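Local coordinates for protein ArtJ (Geobacillus stearothermophilus, PDB 2PVU) that binds the basic amino acids arginine, lysine and histidine and probably delivers them to its cognate ABC transporter, at residues G88-F93 against Q153-G158. Numbering follows the deposited sequence.
With LYS (lysine), chain E.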
ATOM      1  N   GLY A  88       8.022   9.377  -2.049  1.00 25.78           N
ATOM      2  CA  GLY A  88       6.671   9.943  -2.067  1.00 25.42           C
ATOM      3  C   GLY A  88       5.873   9.270  -3.189  1.00 25.19           C
ATOM      4  O   GLY A  88       6.447   8.656  -4.087  1.00 24.82           O
ATOM      5  N   TRP A  89       4.553   9.366  -3.115  1.00 23.79           N
ATOM      6  CA  TRP A  89       3.684   8.482  -3.882  1.00 23.01           C
ATOM      7  C   TRP A  89       3.643   8.928  -5.350  1.00 24.39           C
ATOM      8  O   TRP A  89       3.898   8.133  -6.283  1.00 23.48           O
ATOM      9  CB  TRP A  89       2.289   8.551  -3.249  1.00 22.93           C
ATOM     10  CG  TRP A  89       1.206   7.716  -3.907  1.00 20.03           C
ATOM     11  CD1 TRP A  89       0.081   8.193  -4.601  1.00 21.40           C
ATOM     12  CD2 TRP A  89       1.143   6.305  -3.963  1.00 22.49           C
ATOM     13  NE1 TRP A  89      -0.683   7.133  -5.030  1.00 21.68           N
ATOM     14  CE2 TRP A  89      -0.041   5.960  -4.673  1.00 22.78           C
ATOM     15  CE3 TRP A  89       1.982   5.267  -3.490  1.00 21.78           C
ATOM     16  CZ2 TRP A  89      -0.414   4.612  -4.895  1.00 23.96           C
ATOM     17  CZ3 TRP A  89       1.600   3.909  -3.699  1.00 23.57           C
ATOM     18  CH2 TRP A  89       0.422   3.595  -4.382  1.00 20.61           C
ATOM     19  N   ASP A  90       3.253  10.170  -5.578  1.00 23.39           N
ATOM     20  CA  ASP A  90       3.145  10.592  -6.968  1.00 24.81           C
ATOM     21  C   ASP A  90       4.533  10.621  -7.663  1.00 24.40           C
ATOM     22  O   ASP A  90       4.675  10.182  -8.829  1.00 24.63           O
ATOM     23  CB  ASP A  90       2.355  11.898  -7.094  1.00 25.12           C
ATOM     24  CG  ASP A  90       0.851  11.659  -6.881  1.00 29.89           C
ATOM     25  OD1 ASP A  90       0.221  10.960  -7.714  1.00 31.22           O
ATOM     26  OD2 ASP A  90       0.302  12.128  -5.874  1.00 31.91           O
ATOM     27  N   PRO A  91       5.561  11.113  -6.953  1.00 24.28           N
ATOM     28  CA  PRO A  91       6.922  10.980  -7.507  1.00 23.50           C
ATOM     29  C   PRO A  91       7.344   9.580  -7.828  1.00 23.38           C
ATOM     30  O   PRO A  91       8.090   9.405  -8.793  1.00 21.89           O
ATOM     31  CB  PRO A  91       7.815  11.548  -6.407  1.00 24.05           C
ATOM     32  CG  PRO A  91       6.896  12.670  -5.790  1.00 24.65           C
ATOM     33  CD  PRO A  91       5.548  11.922  -5.718  1.00 24.28           C
ATOM     34  N   LEU A  92       6.901   8.601  -7.033  1.00 22.92           N
ATOM     35  CA  LEU A  92       7.286   7.188  -7.253  1.00 24.37           C
ATOM     36  C   LEU A  92       6.843   6.760  -8.662  1.00 23.71           C
ATOM     37  O   LEU A  92       7.629   6.170  -9.436  1.00 22.28           O
ATOM     38  CB  LEU A  92       6.698   6.284  -6.166  1.00 22.62           C
ATOM     39  CG  LEU A  92       6.794   4.762  -6.409  1.00 27.12           C
ATOM     40  CD1 LEU A  92       8.269   4.376  -6.616  1.00 27.41           C
ATOM     41  CD2 LEU A  92       6.150   4.005  -5.237  1.00 26.63           C
ATOM     42  N   PHE A  93       5.609   7.097  -9.015  1.00 24.19           N
ATOM     43  CA  PHE A  93       5.082   6.689 -10.316  1.00 24.61           C
ATOM     44  C   PHE A  93       5.726   7.453 -11.457  1.00 24.16           C
ATOM     45  O   PHE A  93       6.001   6.881 -12.521  1.00 23.58           O
ATOM     46  CB  PHE A  93       3.549   6.771 -10.343  1.00 24.96           C
ATOM     47  CG  PHE A  93       2.907   5.668  -9.532  1.00 27.73           C
ATOM     48  CD1 PHE A  93       2.524   4.468 -10.127  1.00 26.79           C
ATOM     49  CD2 PHE A  93       2.782   5.808  -8.158  1.00 26.93           C
ATOM     50  CE1 PHE A  93       1.984   3.442  -9.360  1.00 28.13           C
ATOM     51  CE2 PHE A  93       2.256   4.791  -7.375  1.00 24.17           C
ATOM     52  CZ  PHE A  93       1.858   3.599  -7.973  1.00 27.16           C
ATOM     53  N   GLN A 153      -5.955   9.187  -0.368  1.00 21.31           N
ATOM     54  CA  GLN A 153      -4.663   9.527  -0.930  1.00 21.98           C
ATOM     55  C   GLN A 153      -4.794   9.620  -2.457  1.00 21.46           C
ATOM     56  O   GLN A 153      -5.505   8.805  -3.094  1.00 21.33           O
ATOM     57  CB  GLN A 153      -3.575   8.554  -0.502  1.00 21.82           C
ATOM     58  CG  GLN A 153      -2.201   8.898  -1.117  1.00 20.87           C
ATOM     59  CD  GLN A 153      -1.085   8.012  -0.586  1.00 24.22           C
ATOM     60  OE1 GLN A 153      -1.333   6.919  -0.065  1.00 25.13           O
ATOM     61  NE2 GLN A 153       0.145   8.468  -0.743  1.00 23.01           N
ATOM     62  N   ASN A 154      -4.207  10.673  -3.014  1.00 21.72           N
ATOM     63  CA  ASN A 154      -4.269  10.914  -4.467  1.00 21.57           C
ATOM     64  C   ASN A 154      -3.854   9.662  -5.243  1.00 22.32           C
ATOM     65  O   ASN A 154      -2.889   9.001  -4.871  1.00 22.50           O
ATOM     66  CB  ASN A 154      -3.307  12.035  -4.852  1.00 20.92           C
ATOM     67  CG  ASN A 154      -3.469  12.457  -6.286  1.00 25.47           C
ATOM     68  OD1 ASN A 154      -4.548  12.879  -6.689  1.00 25.20           O
ATOM     69  ND2 ASN A 154      -2.391  12.353  -7.069  1.00 23.70           N
ATOM     70  N   ALA A 155      -4.545   9.373  -6.336  1.00 23.50           N
ATOM     71  CA  ALA A 155      -4.111   8.305  -7.247  1.00 24.92           C
ATOM     72  C   ALA A 155      -3.952   6.936  -6.573  1.00 24.99           C
ATOM     73  O   ALA A 155      -2.980   6.207  -6.820  1.00 24.17           O
ATOM     74  CB  ALA A 155      -2.847   8.713  -8.004  1.00 25.78           C
ATOM     75  N   THR A 156      -4.960   6.579  -5.759  1.00 24.21           N
ATOM     76  CA  THR A 156      -5.043   5.281  -5.114  1.00 23.69           C
ATOM     77  C   THR A 156      -6.336   4.565  -5.496  1.00 23.52           C
ATOM     78  O   THR A 156      -7.287   5.164  -6.045  1.00 23.17           O
ATOM     79  CB  THR A 156      -4.982   5.365  -3.570  1.00 23.21           C
ATOM     80  OG1 THR A 156      -6.086   6.149  -3.100  1.00 21.19           O
ATOM     81  CG2 THR A 156      -3.676   6.029  -3.093  1.00 20.01           C
ATOM     82  N   THR A 157      -6.375   3.266  -5.213  1.00 23.69           N
ATOM     83  CA  THR A 157      -7.591   2.487  -5.451  1.00 22.68           C
ATOM     84  C   THR A 157      -8.692   2.958  -4.469  1.00 22.90           C
ATOM     85  O   THR A 157      -9.862   2.726  -4.723  1.00 22.36           O
ATOM     86  CB  THR A 157      -7.340   0.981  -5.303  1.00 23.38           C
ATOM     87  OG1 THR A 157      -6.696   0.773  -4.056  1.00 22.13           O
ATOM     88  CG2 THR A 157      -6.412   0.446  -6.404  1.00 21.42           C
ATOM     89  N   GLY A 158      -8.331   3.635  -3.363  1.00 21.82           N
ATOM     90  CA  GLY A 158      -9.393   4.218  -2.517  1.00 22.77           C
ATOM     91  C   GLY A 158     -10.034   5.416  -3.194  1.00 22.29           C
ATOM     92  O   GLY A 158     -11.252   5.564  -3.164  1.00 22.35           O
TER
HETATM   93  N   LYS E 301      -3.138  -0.144  -2.309  1.00 18.22           N
HETATM   94  CA  LYS E 301      -3.695   1.188  -2.720  1.00 18.47           C
HETATM   95  C   LYS E 301      -3.197   1.532  -4.130  1.00 18.55           C
HETATM   96  O   LYS E 301      -3.634   2.510  -4.718  1.00 18.43           O
HETATM   97  CB  LYS E 301      -3.243   2.273  -1.749  1.00 17.63           C
HETATM   98  CG  LYS E 301      -1.700   2.379  -1.677  1.00 18.32           C
HETATM   99  CD  LYS E 301      -1.254   3.746  -1.116  1.00 16.58           C
HETATM  100  CE  LYS E 301       0.163   3.635  -0.573  1.00 21.26           C
HETATM  101  NZ  LYS E 301       0.723   5.037  -0.181  1.00 22.20           N
HETATM  102  OXT LYS E 301      -2.325   0.836  -4.696  1.00 18.05           O
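The indole N-H of Trp89 crosses the cleft to a backbone carbonyl: NE1 bonds to O of Ala155 at 3.1 Å, with the oxygen almost in the indole plane yet approached from above its own carbonyl plane, 72° out, instead of along a lone pair. From the start of helix 89-98 the indole reaches across the cleft because chi1 of 179° swings CG away from the backbone N, its edge toward the Ala155 carbonyl and one face toward the ligand. That face takes the lysine side chain, whose CE lies 3.5 Å from Trp89 CZ3, and the carboxamide of Gln153, turned 37° from the ring; Phe93 backs the opposite face. The extended Gln153 chain brings OE1 to 2.8 Å from the ligand NZ, while its NE2 is held by Asp49 and the carbonyl of Glu176. Farther out, Asn154 ND2 straddles the Asp90 carboxylate, bonding OD2 at 3.0 Å on its syn side and OD1 only weakly. Cut back to an alanine, Trp89 would probably leave the aliphatic part of the lysine without its indole wall and Ala155 O without this cross-cleft donor. Beyond the ring, Thr156 caps helix 157-166, and Thr157 N, in that helix's first turn, donates to the ligand carboxylate O at 2.9 Å. Contacts of this kind, made from both lobes onto one amino acid, typify the closed, ligand-bound cleft of family 3 solute-binding proteins.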